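Local atomic coordinates of flavin-dependent monooxygenase, oxygenase subunit HsaA (Rhodococcus sp., PDB entry 2RFQ), a protein that hydroxylates the steroid catabolite 3-HSA at the ortho position to give 3,4-DHSA, using reduced FMN and dioxygen, during cholesterol breakdown. Residues Trp141-Asp146 against Thr190-Val195; Ala322-Val327 against Arg375-Tyr380; Ser336-Phe341 against Arg357-Ala362. One frame throughout, in Å; residues are numbered along the deposited sequence.

Interaction 1: residues Trp141-Asp146 against Thr190-Val195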
loop_
_atom_site.group_PDB
_atom_site.type_symbol
_atom_site.label_atom_id
_atom_site.label_comp_id
_atom_site.label_asym_id
_atom_site.label_seq_id
_atom_site.Cartn_x
_atom_site.Cartn_y
_atom_site.Cartn_z
ATOM N N TRP A 141 6.501 -16.830 27.119
ATOM C CA TRP A 141 5.293 -16.523 26.364
ATOM C C TRP A 141 4.151 -17.527 26.589
ATOM O O TRP A 141 3.394 -17.825 25.647
ATOM C CB TRP A 141 5.588 -16.344 24.849
ATOM C CG TRP A 141 6.753 -15.417 24.514
ATOM C CD1 TRP A 141 8.082 -15.719 24.615
ATOM C CD2 TRP A 141 6.691 -14.080 23.994
ATOM N NE1 TRP A 141 8.853 -14.648 24.211
ATOM C CE2 TRP A 141 8.019 -13.629 23.829
ATOM C CE3 TRP A 141 5.639 -13.224 23.641
ATOM C CZ2 TRP A 141 8.330 -12.349 23.329
ATOM C CZ3 TRP A 141 5.941 -11.960 23.142
ATOM C CH2 TRP A 141 7.284 -11.529 22.995
ATOM N N SER A 142 3.999 -18.029 27.823
ATOM C CA SER A 142 2.905 -18.973 28.109
ATOM C C SER A 142 1.682 -18.167 28.534
ATOM O O SER A 142 1.450 -17.923 29.704
ATOM C CB SER A 142 3.309 -20.007 29.180
ATOM O OG SER A 142 2.319 -21.038 29.241
ATOM N N SER A 143 0.909 -17.748 27.539
ATOM C CA SER A 143 -0.265 -16.919 27.784
ATOM C C SER A 143 -1.234 -17.576 28.742
ATOM O O SER A 143 -1.613 -18.746 28.568
ATOM C CB SER A 143 -0.997 -16.609 26.475
ATOM O OG SER A 143 -0.127 -15.917 25.592
ATOM N N GLY A 144 -1.660 -16.801 29.744
ATOM C CA GLY A 144 -2.619 -17.295 30.741
ATOM C C GLY A 144 -2.104 -18.431 31.626
ATOM O O GLY A 144 -2.901 -19.130 32.246
ATOM N N CYS A 145 -0.782 -18.586 31.735
ATOM C CA CYS A 145 -0.233 -19.718 32.488
ATOM C C CYS A 145 -0.683 -19.765 33.970
ATOM O O CYS A 145 -0.788 -20.848 34.539
ATOM C CB CYS A 145 1.295 -19.791 32.358
ATOM S SG CYS A 145 2.165 -18.305 32.886
ATOM N N ASP A 146 -0.961 -18.614 34.583
ATOM C CA ASP A 146 -1.418 -18.620 35.981
ATOM C C ASP A 146 -2.773 -19.316 36.135
ATOM O O ASP A 146 -3.123 -19.804 37.220
ATOM C CB ASP A 146 -1.503 -17.200 36.539
ATOM C CG ASP A 146 -1.704 -17.175 38.046
ATOM O OD1 ASP A 146 -0.971 -17.878 38.776
ATOM O OD2 ASP A 146 -2.604 -16.451 38.494
ATOM N N THR A 190 -2.314 -10.510 29.090
ATOM C CA THR A 190 -2.245 -11.950 28.874
ATOM C C THR A 190 -1.406 -12.684 29.924
ATOM O O THR A 190 -1.557 -13.895 30.075
ATOM C CB THR A 190 -1.751 -12.321 27.443
ATOM O OG1 THR A 190 -0.408 -11.846 27.265
ATOM C CG2 THR A 190 -2.691 -11.688 26.396
ATOM N N GLY A 191 -0.538 -11.960 30.647
ATOM C CA GLY A 191 0.296 -12.623 31.651
ATOM C C GLY A 191 1.059 -13.774 31.024
ATOM O O GLY A 191 1.075 -14.897 31.550
ATOM N N SER A 192 1.694 -13.492 29.900
ATOM C CA SER A 192 2.416 -14.511 29.139
ATOM C C SER A 192 3.802 -14.784 29.732
ATOM O O SER A 192 4.833 -14.490 29.114
ATOM C CB SER A 192 2.465 -14.129 27.639
ATOM O OG SER A 192 1.128 -14.058 27.147
ATOM N N ASN A 193 3.787 -15.363 30.936
ATOM C CA ASN A 193 5.005 -15.549 31.717
ATOM C C ASN A 193 5.761 -16.826 31.349
ATOM O O ASN A 193 5.395 -17.507 30.382
ATOM C CB ASN A 193 4.655 -15.433 33.201
ATOM C CG ASN A 193 4.393 -14.007 33.593
ATOM O OD1 ASN A 193 3.390 -13.688 34.272
ATOM N ND2 ASN A 193 5.265 -13.123 33.145
ATOM N N THR A 194 6.836 -17.117 32.089
ATOM C CA THR A 194 7.817 -18.115 31.675
ATOM C C THR A 194 7.753 -19.315 32.591
ATOM O O THR A 194 7.811 -19.183 33.814
ATOM C CB THR A 194 9.255 -17.496 31.641
ATOM O OG1 THR A 194 9.281 -16.429 30.680
ATOM C CG2 THR A 194 10.310 -18.533 31.268
ATOM N N VAL A 195 7.640 -20.481 31.971
ATOM C CA VAL A 195 7.460 -21.749 32.675
ATOM C C VAL A 195 8.820 -22.424 32.747
ATOM O O VAL A 195 9.408 -22.792 31.716
ATOM C CB VAL A 195 6.431 -22.634 31.963
ATOM C CG1 VAL A 195 6.418 -24.042 32.569
ATOM C CG2 VAL A 195 5.024 -21.981 32.032
HETATM O O HOH W 1 7.611 -14.957 29.152
HETATM O O HOH W 2 -0.798 -15.715 33.534
#
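Ser143 and Ser192 each hold OG anti to their own carbonyl carbon and beside the backbone N (chi1 -60° and -61°), and the two hydroxyls meet where the chains lie closest. Ser143 OG and Ser192 OG are 2.7 Å apart, a hydrogen bond in which either could be the donor. Thr190 OG1 lies close to Ser192 OG as well and bonds to Leu187 O, while Ser143 OG has a weak bond from Trp84 NE1, a cluster of buried polar groups. Backbone bonds clamp the pair from both ends. Ser142 N donates to Asn193 O at 3.0 Å, and Gly144 N donates to Thr190 O at 2.9 Å. Between them Ser192 CA makes a CH...O contact of 3.6 Å with Ser142 O. The chain reverses in a type II turn from Ser142 to Cys145, with Gly144 at positive phi. Cys145 SG, set between its backbone N and carbonyl carbon (chi1 57°), rests 3.8 Å from Asn193 CB. Val195 CG2 packs 3.9 Å from Ser142 CB; Ser142 OG bonds to Ser118 O and Ser117 OG. Two waters complete the seam: one joins Trp141 N, Ser192 O and Thr194 OG1, the other bridges Asp146 N and Gly191 O. Trp141, whose CB points away from the 190-195 chain, meets Trp182 with its ring and packs on Ala346 of a second subunit. Trp141, Ser142 and Ser143 belong to the FMN site inferred by similarity, at the end of a strand in the central beta domain of the acyl-CoA dehydrogenase fold.

Interaction 2: residues Ala322-Val327 against Arg375-Tyr380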
loop_
_atom_site.group_PDB
_atom_site.type_symbol
_atom_site.label_atom_id
_atom_site.label_comp_id
_atom_site.label_asym_id
_atom_site.label_seq_id
_atom_site.Cartn_x
_atom_site.Cartn_y
_atom_site.Cartn_z
ATOM N N ALA A 322 -4.971 -22.491 3.534
ATOM C CA ALA A 322 -5.322 -22.124 4.897
ATOM C C ALA A 322 -4.227 -21.268 5.506
ATOM O O ALA A 322 -4.490 -20.200 6.032
ATOM C CB ALA A 322 -5.602 -23.376 5.747
ATOM N N ARG A 323 -2.978 -21.733 5.398
ATOM C CA ARG A 323 -1.856 -20.945 5.932
ATOM C C ARG A 323 -1.693 -19.582 5.246
ATOM O O ARG A 323 -1.483 -18.556 5.908
ATOM C CB ARG A 323 -0.577 -21.766 5.871
ATOM C CG ARG A 323 -0.471 -22.759 7.026
ATOM C CD ARG A 323 -0.043 -22.031 8.299
ATOM N NE ARG A 323 1.394 -21.678 8.232
ATOM C CZ ARG A 323 1.945 -20.597 8.786
ATOM N NH1 ARG A 323 1.201 -19.701 9.459
ATOM N NH2 ARG A 323 3.259 -20.427 8.677
ATOM N N ARG A 324 -1.804 -19.592 3.917
ATOM C CA ARG A 324 -1.750 -18.354 3.117
ATOM C C ARG A 324 -2.739 -17.311 3.635
ATOM O O ARG A 324 -2.375 -16.180 3.904
ATOM C CB ARG A 324 -2.041 -18.680 1.649
ATOM C CG ARG A 324 -2.165 -17.437 0.753
ATOM C CD ARG A 324 -2.838 -17.768 -0.601
ATOM N NE ARG A 324 -4.259 -18.004 -0.402
ATOM C CZ ARG A 324 -5.077 -18.561 -1.296
ATOM N NH1 ARG A 324 -4.628 -18.969 -2.504
ATOM N NH2 ARG A 324 -6.367 -18.689 -0.996
ATOM N N ASP A 325 -4.002 -17.708 3.774
ATOM C CA ASP A 325 -5.057 -16.774 4.143
ATOM C C ASP A 325 -5.035 -16.426 5.617
ATOM O O ASP A 325 -5.532 -15.369 6.013
ATOM C CB ASP A 325 -6.414 -17.374 3.758
ATOM C CG ASP A 325 -6.602 -17.492 2.233
ATOM O OD1 ASP A 325 -5.902 -16.782 1.463
ATOM O OD2 ASP A 325 -7.458 -18.301 1.829
ATOM N N GLN A 326 -4.502 -17.331 6.433
ATOM C CA GLN A 326 -4.461 -17.148 7.877
ATOM C C GLN A 326 -3.452 -16.061 8.277
ATOM O O GLN A 326 -3.788 -15.105 9.000
ATOM C CB GLN A 326 -4.197 -18.477 8.600
ATOM C CG GLN A 326 -3.808 -18.286 10.070
ATOM C CD GLN A 326 -2.315 -18.307 10.242
ATOM O OE1 GLN A 326 -1.627 -19.108 9.602
ATOM N NE2 GLN A 326 -1.791 -17.429 11.119
ATOM N N VAL A 327 -2.220 -16.164 7.780
ATOM C CA VAL A 327 -1.288 -15.057 8.027
ATOM C C VAL A 327 -1.842 -13.750 7.425
ATOM O O VAL A 327 -1.729 -12.669 8.022
ATOM C CB VAL A 327 0.156 -15.345 7.539
ATOM C CG1 VAL A 327 0.708 -16.627 8.206
ATOM C CG2 VAL A 327 0.230 -15.438 6.014
ATOM N N ARG A 375 6.720 -16.559 5.694
ATOM C CA ARG A 375 6.926 -17.978 5.871
ATOM C C ARG A 375 5.797 -18.744 5.148
ATOM O O ARG A 375 6.066 -19.664 4.364
ATOM C CB ARG A 375 6.925 -18.321 7.363
ATOM C CG ARG A 375 7.030 -19.803 7.614
ATOM C CD ARG A 375 7.176 -20.092 9.106
ATOM N NE ARG A 375 7.390 -21.523 9.342
ATOM C CZ ARG A 375 7.714 -22.057 10.524
ATOM N NH1 ARG A 375 7.890 -21.287 11.597
ATOM N NH2 ARG A 375 7.875 -23.379 10.633
ATOM N N ALA A 376 4.549 -18.349 5.411
ATOM C CA ALA A 376 3.407 -19.034 4.789
ATOM C C ALA A 376 3.340 -18.752 3.288
ATOM O O ALA A 376 3.014 -19.654 2.500
ATOM C CB ALA A 376 2.088 -18.654 5.478
ATOM N N TYR A 377 3.626 -17.499 2.903
ATOM C CA TYR A 377 3.509 -17.098 1.489
ATOM C C TYR A 377 4.522 -17.820 0.616
ATOM O O TYR A 377 4.176 -18.326 -0.465
ATOM C CB TYR A 377 3.695 -15.590 1.312
ATOM C CG TYR A 377 2.635 -14.715 1.935
ATOM C CD1 TYR A 377 1.347 -15.200 2.210
ATOM C CD2 TYR A 377 2.920 -13.389 2.217
ATOM C CE1 TYR A 377 0.351 -14.362 2.790
ATOM C CE2 TYR A 377 1.938 -12.528 2.773
ATOM C CZ TYR A 377 0.668 -13.032 3.070
ATOM O OH TYR A 377 -0.306 -12.215 3.638
ATOM N N VAL A 378 5.760 -17.894 1.098
ATOM C CA VAL A 378 6.800 -18.596 0.339
ATOM C C VAL A 378 6.409 -20.059 0.194
ATOM O O VAL A 378 6.519 -20.629 -0.897
ATOM C CB VAL A 378 8.181 -18.423 1.004
ATOM C CG1 VAL A 378 9.222 -19.359 0.391
ATOM C CG2 VAL A 378 8.620 -16.956 0.880
HETATM N N MSE A 379 5.934 -20.660 1.277
HETATM C CA MSE A 379 5.541 -22.071 1.228
HETATM C C MSE A 379 4.409 -22.301 0.220
HETATM O O MSE A 379 4.441 -23.248 -0.573
HETATM C CB MSE A 379 5.083 -22.544 2.607
HETATM C CG MSE A 379 4.716 -24.002 2.583
HETATM SE SE MSE A 379 4.110 -24.602 4.334
HETATM C CE MSE A 379 2.651 -23.347 4.575
ATOM N N TYR A 380 3.409 -21.432 0.268
ATOM C CA TYR A 380 2.288 -21.519 -0.669
ATOM C C TYR A 380 2.801 -21.440 -2.112
ATOM O O TYR A 380 2.426 -22.261 -2.967
ATOM C CB TYR A 380 1.279 -20.396 -0.411
ATOM C CG TYR A 380 0.203 -20.380 -1.468
ATOM C CD1 TYR A 380 -0.904 -21.230 -1.372
ATOM C CD2 TYR A 380 0.314 -19.550 -2.585
ATOM C CE1 TYR A 380 -1.879 -21.225 -2.353
ATOM C CE2 TYR A 380 -0.636 -19.562 -3.571
ATOM C CZ TYR A 380 -1.733 -20.380 -3.450
ATOM O OH TYR A 380 -2.688 -20.366 -4.453
#
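Asp325 OD1 is gripped by Arg324 NE at 2.8 Å and by Ser288 OG of a third subunit, while Arg324 NH2 reaches Asp325 OD2 at 3.1 Å. This side-on, two-nitrogen salt bridge holds the rotation of the guanidinium. Arg324 lies side by side with Tyr380, pointing the same way, and Arg324 CD sits over the centre of the Tyr380 ring, a CH-pi contact of 3.8 Å to the centroid. Tyr380 OH bonds to Tyr253 OH of the third subunit. An alanine in place of Tyr380 would probably open a gap beneath Arg324 CD and leave that Tyr253 hydroxyl without this mate. On the other arginine, Ala376 CB lies over the centre of the Arg323 guanidinium, 3.8 Å from CZ, and also touches Val327 CG1. The guanidinium is held by Gln326 OE1, which accepts from Arg323 NH1 at 2.9 Å, and by Met393 O. Val327 CG2 presses on Tyr377 CE1 at 3.4 Å, the two side chains sliding past each other in opposite directions. The small Ala376 is consistent with the 8.4 Å closest approach of the segment axes, which run at 150°, an antiparallel helix pair in the C-terminal helical domain of the acyl-CoA dehydrogenase fold.

Interaction 3: residues Ser336-Phe341 against Arg357-Ala362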
loop_
_atom_site.group_PDB
_atom_site.type_symbol
_atom_site.label_atom_id
_atom_site.label_comp_id
_atom_site.label_asym_id
_atom_site.label_seq_id
_atom_site.Cartn_x
_atom_site.Cartn_y
_atom_site.Cartn_z
ATOM N N SER A 336 -6.372 -2.790 9.135
ATOM C CA SER A 336 -7.668 -2.163 9.375
ATOM C C SER A 336 -7.684 -1.394 10.690
ATOM O O SER A 336 -8.174 -0.254 10.740
ATOM C CB SER A 336 -8.738 -3.236 9.336
ATOM O OG SER A 336 -8.734 -3.818 8.019
ATOM N N ILE A 337 -7.132 -1.989 11.748
ATOM C CA ILE A 337 -7.061 -1.280 13.046
ATOM C C ILE A 337 -6.196 -0.022 12.861
ATOM O O ILE A 337 -6.531 1.078 13.356
ATOM C CB ILE A 337 -6.469 -2.175 14.159
ATOM C CG1 ILE A 337 -7.453 -3.311 14.450
ATOM C CG2 ILE A 337 -6.233 -1.342 15.443
ATOM C CD1 ILE A 337 -6.837 -4.433 15.218
ATOM N N ASP A 338 -5.085 -0.175 12.141
ATOM C CA ASP A 338 -4.201 0.963 11.885
ATOM C C ASP A 338 -4.956 2.114 11.208
ATOM O O ASP A 338 -4.806 3.291 11.621
ATOM C CB ASP A 338 -2.999 0.540 11.036
ATOM C CG ASP A 338 -1.973 -0.249 11.840
ATOM O OD1 ASP A 338 -2.173 -0.424 13.059
ATOM O OD2 ASP A 338 -0.966 -0.699 11.261
ATOM N N LYS A 339 -5.769 1.781 10.194
ATOM C CA LYS A 339 -6.542 2.785 9.477
ATOM C C LYS A 339 -7.464 3.510 10.447
ATOM O O LYS A 339 -7.576 4.741 10.395
ATOM C CB LYS A 339 -7.390 2.161 8.351
ATOM C CG LYS A 339 -6.622 1.638 7.167
ATOM C CD LYS A 339 -7.614 1.070 6.121
ATOM C CE LYS A 339 -6.903 0.558 4.868
ATOM N NZ LYS A 339 -5.832 -0.482 5.157
ATOM N N LEU A 340 -8.125 2.748 11.324
ATOM C CA LEU A 340 -9.123 3.340 12.236
ATOM C C LEU A 340 -8.435 4.221 13.281
ATOM O O LEU A 340 -8.895 5.350 13.570
ATOM C CB LEU A 340 -9.969 2.267 12.930
ATOM C CG LEU A 340 -10.744 1.378 11.952
ATOM C CD1 LEU A 340 -11.373 0.170 12.663
ATOM C CD2 LEU A 340 -11.806 2.199 11.266
ATOM N N PHE A 341 -7.339 3.715 13.839
ATOM C CA PHE A 341 -6.613 4.451 14.876
ATOM C C PHE A 341 -6.087 5.765 14.281
ATOM O O PHE A 341 -6.218 6.843 14.888
ATOM C CB PHE A 341 -5.483 3.552 15.409
ATOM C CG PHE A 341 -4.578 4.215 16.409
ATOM C CD1 PHE A 341 -5.071 4.700 17.605
ATOM C CD2 PHE A 341 -3.216 4.353 16.137
ATOM C CE1 PHE A 341 -4.209 5.311 18.546
ATOM C CE2 PHE A 341 -2.349 4.961 17.074
ATOM C CZ PHE A 341 -2.861 5.449 18.273
ATOM N N ARG A 357 -5.797 0.606 22.735
ATOM C CA ARG A 357 -5.511 -0.719 23.322
ATOM C C ARG A 357 -5.590 -1.829 22.276
ATOM O O ARG A 357 -4.696 -2.675 22.213
ATOM C CB ARG A 357 -6.446 -1.015 24.495
ATOM C CG ARG A 357 -5.916 -2.154 25.363
ATOM C CD ARG A 357 -6.920 -2.524 26.419
ATOM N NE ARG A 357 -7.134 -1.416 27.343
ATOM C CZ ARG A 357 -8.253 -0.704 27.429
ATOM N NH1 ARG A 357 -9.296 -0.987 26.658
ATOM N NH2 ARG A 357 -8.330 0.286 28.318
ATOM N N PHE A 358 -6.663 -1.856 21.470
ATOM C CA PHE A 358 -6.761 -2.856 20.405
ATOM C C PHE A 358 -5.584 -2.729 19.454
ATOM O O PHE A 358 -5.070 -3.731 18.956
ATOM C CB PHE A 358 -8.055 -2.656 19.633
ATOM C CG PHE A 358 -9.300 -3.139 20.369
ATOM C CD1 PHE A 358 -9.421 -4.478 20.795
ATOM C CD2 PHE A 358 -10.372 -2.265 20.575
ATOM C CE1 PHE A 358 -10.596 -4.923 21.430
ATOM C CE2 PHE A 358 -11.542 -2.687 21.232
ATOM C CZ PHE A 358 -11.659 -4.031 21.643
ATOM N N TRP A 359 -5.160 -1.485 19.214
ATOM C CA TRP A 359 -4.022 -1.202 18.318
ATOM C C TRP A 359 -2.746 -1.837 18.866
ATOM O O TRP A 359 -2.099 -2.620 18.175
ATOM C CB TRP A 359 -3.901 0.335 18.139
ATOM C CG TRP A 359 -2.766 0.813 17.288
ATOM C CD1 TRP A 359 -2.573 0.606 15.937
ATOM C CD2 TRP A 359 -1.656 1.578 17.744
ATOM N NE1 TRP A 359 -1.395 1.215 15.527
ATOM C CE2 TRP A 359 -0.815 1.817 16.616
ATOM C CE3 TRP A 359 -1.286 2.090 18.994
ATOM C CZ2 TRP A 359 0.368 2.580 16.710
ATOM C CZ3 TRP A 359 -0.097 2.844 19.089
ATOM C CH2 TRP A 359 0.712 3.057 17.967
ATOM N N ARG A 360 -2.404 -1.539 20.122
ATOM C CA ARG A 360 -1.196 -2.135 20.713
ATOM C C ARG A 360 -1.304 -3.637 20.823
ATOM O O ARG A 360 -0.339 -4.377 20.546
ATOM C CB ARG A 360 -0.937 -1.533 22.085
ATOM C CG ARG A 360 -0.442 -0.071 21.973
ATOM C CD ARG A 360 -0.164 0.521 23.362
ATOM N NE ARG A 360 -1.390 0.710 24.148
ATOM C CZ ARG A 360 -1.807 -0.084 25.135
ATOM N NH1 ARG A 360 -1.115 -1.171 25.492
ATOM N NH2 ARG A 360 -2.936 0.197 25.768
ATOM N N ASP A 361 -2.493 -4.095 21.215
ATOM C CA ASP A 361 -2.733 -5.539 21.374
ATOM C C ASP A 361 -2.536 -6.331 20.066
ATOM O O ASP A 361 -1.920 -7.412 20.073
ATOM C CB ASP A 361 -4.138 -5.769 21.926
ATOM C CG ASP A 361 -4.258 -5.450 23.417
ATOM O OD1 ASP A 361 -3.251 -5.149 24.095
ATOM O OD2 ASP A 361 -5.409 -5.462 23.928
ATOM N N ALA A 362 -3.087 -5.805 18.969
ATOM C CA ALA A 362 -2.980 -6.482 17.652
ATOM C C ALA A 362 -1.531 -6.501 17.205
ATOM O O ALA A 362 -1.035 -7.519 16.709
ATOM C CB ALA A 362 -3.882 -5.797 16.607
HETATM O O HOH W 3 0.884 1.027 12.974
#
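Phe341 lays its ring over the indole of Trp359, the main bump of an antiparallel helix pair in the C-terminal helical domain of the acyl-CoA dehydrogenase fold. The axes of the two segments come within 9.7 Å and run at 149°, and Phe341, Trp359 and Ile337 fill the space between them. The aromatic pair is an offset stack: the Phe341 ring and the six-membered ring of Trp359 have centroids 4.1 Å apart and planes inclined by 24°. Phe341 CE2 is the atom that settles over the indole, 3.5 Å from Trp359 CD2 on the seam shared by its two rings. Both residues carry CG anti to the backbone N (chi1 178° in Trp359), beside the carbonyl carbon. Ile337 makes a forked second bump. Its CG2 nestles against the backbone of the facing helix, 3.6 Å from Trp359 CA, and lies near the indole plane at its edge. The other branch carries Ile337 CD1 against Ala362 CB at 3.5 Å, into the dip where the facing helix has only a methyl, with Phe358 O nearby. Ala249 of helix 233-266 also touches Ile337, while Ala348 and Leu349 touch Phe341. Trp359 also stacks on Trp359 of a second subunit, so the indole joins this helix pair to the subunit interface. At the pyrrole edge, the Asp338 side chain crosses that of Trp359 at about a right angle. Asp338 OD1 takes a hydrogen bond from His363 NE2 and lies in the indole plane, 3.1 Å from Trp359 NE1.

Overall arrangement
From the N terminus, the first contact to close is interaction 1, in the beta sheet, which joins the end of strand 132-142 to the start of strand 193-198 and closes a loop of 43 residues rich in strand. It is complete before the helical contacts open. Interactions 2 and 3 fasten the last two helices to the long helix 316-344. Interaction 3 closes first, with helix 354-365, and so nests inside the larger loop that interaction 2 closes with helix 373-384. Interactions 1 and 2 lie on opposite sides of the chain's centre, whereas the nearest atoms of interactions 1 and 3 are about 7 Å apart without touching.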